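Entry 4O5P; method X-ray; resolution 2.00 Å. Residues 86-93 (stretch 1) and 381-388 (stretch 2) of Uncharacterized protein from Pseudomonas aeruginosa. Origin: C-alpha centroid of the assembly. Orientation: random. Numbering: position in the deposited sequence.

Stretch 1, residues 86-93: SPSCSNVA
Stretch 2, residues 381-388: DVGGGYGV

Glycine backbone supplies most of stretch 2's side of this contact, and three waters link the two chain segments where direct hydrogen bonds are absent. The segments lie far apart in one chain: no two touching residues are fewer than 291 positions apart in sequence. They run nearly antiparallel, their end-to-end directions 160° apart. Together they bury 334 Å².

Register is set by two close CA pairs. Ser90 CA lies 4.2 Å from Gly384 CA, and Ser88 CA lies 4.6 Å from Gly387 CA.

Stretch 1 begins as a loop. Ser86 is at -110/71, chi1 p (84°), with its CB toward stretch 2. Pro87 has phi/psi -68/156 and a C-gamma endo ring, and its CB points away from stretch 2. Ser88 turns at -141/42. Cys89 follows at -53/138; its CB points away from stretch 2, and chi1 is m (-56°). Ser90, at -74/175, is the N-cap of the helix that starts at Asn91. Its p rotamer (74°) lets OG accept from Ala93 N at 3.3 Å, a capping bond with an angle of 165°. Asn91, Val92 and Ala93 have helical phi/psi of -68/-30, -61/-46 and -67/-39; Val92 is t.

Stretch 2 does the reverse and leaves a helix. Asp381 (-71/-17, chi1 m), Val382 (-107/-45, chi1 t) and Gly383 (-80/-14) form its last turn here. Gly384 then breaks away at 87/164, and Gly385 continues at 129/-6. Tyr386 is at -89/140, with chi1 -79° and chi2 -65°, and its CB points away from stretch 1. Gly387 is at -89/161 and Val388 at -53/129, chi1 t.

The strongest direct link joins the two helix ends. Asn91 N donates to Gly383 O at 2.8 Å, with an angle of 164°. Asn91 adds a weak bond from ND2 to Val382 O, 3.1 Å long and bent to 120°. Its CB points sideways, but chi1 -70° and chi2 -19° bring the amide nearer to stretch 2. Ser90 CB packs 3.7 Å from Gly383 O.

Gly384 fits closely against this start of the helix. An ideal CB there would lie 2.6 Å from Asn91 N, a clash, and 3.1 Å from Ser90 C. The backbone angles of Gly384 and Gly385 would each jam a CB against the preceding carbonyl oxygen. Gly387 is different: a CB would point toward stretch 1, but there is room for it.

Farther along, Ser88 O receives a CA-H...O contact from Gly385 CA at 3.5 Å. Ser88 CB points toward stretch 2 (chi1 p, 52°) and lies 3.9 Å from Gly387 N.

Each water touches both segments. Water 3 donates to Cys89 O at 3.1 Å and accepts from Gly385 N at 2.9 Å, bridging two atoms that are 4.0 Å apart. Water 2 donates to Gly385 O at 2.9 Å and is hydrogen-bonded to Ser88 OG at 3.0 Å. Water 1 donates to Pro87 O at 3.0 Å and accepts from Val388 N at 2.7 Å.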

# COMPACT_ATOMS: atom_id res chain seq x y z
N SER A 86 15.72 6.31 -16.91
CA SER A 86 14.26 6.40 -16.91
C SER A 86 13.74 6.25 -15.49
O SER A 86 13.12 5.23 -15.17
CB SER A 86 13.64 5.31 -17.79
OG SER A 86 13.49 4.08 -17.08
N PRO A 87 13.96 7.27 -14.64
CA PRO A 87 13.59 7.09 -13.23
C PRO A 87 12.07 6.99 -13.05
O PRO A 87 11.30 7.49 -13.88
CB PRO A 87 14.13 8.36 -12.57
CG PRO A 87 14.06 9.39 -13.63
CD PRO A 87 14.35 8.67 -14.93
N SER A 88 11.65 6.36 -11.96
CA SER A 88 10.25 6.07 -11.77
C SER A 88 9.84 6.27 -10.30
O SER A 88 9.12 5.44 -9.75
CB SER A 88 9.97 4.63 -12.20
OG SER A 88 10.87 3.74 -11.57
N CYS A 89 10.33 7.35 -9.70
CA CYS A 89 9.97 7.72 -8.33
C CYS A 89 8.45 7.80 -8.17
O CYS A 89 7.76 8.35 -9.03
CB CYS A 89 10.54 9.11 -8.00
SG CYS A 89 12.34 9.29 -8.21
N SER A 90 7.93 7.28 -7.05
CA SER A 90 6.50 7.41 -6.74
C SER A 90 6.17 8.83 -6.32
O SER A 90 7.06 9.67 -6.14
CB SER A 90 6.12 6.47 -5.61
OG SER A 90 6.60 6.93 -4.35
N ASN A 91 4.88 9.10 -6.11
CA ASN A 91 4.50 10.41 -5.60
C ASN A 91 4.94 10.66 -4.16
O ASN A 91 5.20 11.80 -3.79
CB ASN A 91 3.01 10.64 -5.76
CG ASN A 91 2.62 10.84 -7.19
OD1 ASN A 91 3.46 11.15 -8.03
ND2 ASN A 91 1.33 10.65 -7.49
N VAL A 92 5.04 9.60 -3.35
CA VAL A 92 5.58 9.75 -2.01
C VAL A 92 7.03 10.25 -2.09
O VAL A 92 7.41 11.19 -1.39
CB VAL A 92 5.48 8.45 -1.20
CG1 VAL A 92 6.28 8.55 0.09
CG2 VAL A 92 4.00 8.14 -0.89
N ALA A 93 7.82 9.63 -2.95
CA ALA A 93 9.22 10.00 -3.07
C ALA A 93 9.32 11.41 -3.63
O ALA A 93 10.15 12.20 -3.18
CB ALA A 93 9.98 9.01 -3.93
N ASP A 381 -1.14 4.61 -11.18
CA ASP A 381 -1.65 5.81 -11.84
C ASP A 381 -2.09 6.85 -10.82
O ASP A 381 -2.26 8.03 -11.15
CB ASP A 381 -2.83 5.48 -12.76
CG ASP A 381 -2.40 4.77 -14.03
OD1 ASP A 381 -1.27 5.08 -14.51
OD2 ASP A 381 -3.18 3.92 -14.53
N VAL A 382 -2.28 6.43 -9.58
CA VAL A 382 -2.64 7.36 -8.52
C VAL A 382 -1.45 7.60 -7.60
O VAL A 382 -1.14 8.75 -7.24
CB VAL A 382 -3.82 6.83 -7.71
CG1 VAL A 382 -4.16 7.80 -6.58
CG2 VAL A 382 -5.03 6.62 -8.62
N GLY A 383 -0.78 6.52 -7.21
CA GLY A 383 0.39 6.68 -6.37
C GLY A 383 1.69 7.08 -7.04
O GLY A 383 2.65 7.49 -6.37
N GLY A 384 1.76 6.97 -8.36
CA GLY A 384 3.03 7.17 -9.05
C GLY A 384 3.79 5.86 -9.09
O GLY A 384 3.46 4.91 -8.36
N GLY A 385 4.81 5.78 -9.94
CA GLY A 385 5.71 4.64 -9.91
C GLY A 385 5.91 4.00 -11.27
O GLY A 385 6.74 3.09 -11.41
N TYR A 386 5.17 4.47 -12.26
CA TYR A 386 5.37 3.98 -13.63
C TYR A 386 6.42 4.86 -14.29
O TYR A 386 6.41 6.07 -14.09
CB TYR A 386 4.08 4.06 -14.43
CG TYR A 386 3.11 2.95 -14.15
CD1 TYR A 386 3.43 1.63 -14.47
CD2 TYR A 386 1.87 3.20 -13.57
CE1 TYR A 386 2.54 0.59 -14.22
CE2 TYR A 386 0.96 2.17 -13.31
CZ TYR A 386 1.32 0.87 -13.63
OH TYR A 386 0.44 -0.18 -13.39
N GLY A 387 7.31 4.25 -15.07
CA GLY A 387 8.28 5.01 -15.83
C GLY A 387 7.77 5.42 -17.20
O GLY A 387 6.81 4.85 -17.73
N VAL A 388 8.43 6.42 -17.79
CA VAL A 388 8.05 6.95 -19.09
C VAL A 388 7.97 5.83 -20.11
O VAL A 388 8.86 5.00 -20.20
CB VAL A 388 9.08 8.03 -19.54
CG1 VAL A 388 8.91 8.35 -21.01
CG2 VAL A 388 8.93 9.29 -18.69
O HOH W 1 10.91 6.76 -16.75
O HOH W 2 9.03 1.72 -10.24
O HOH W 3 5.44 8.36 -11.10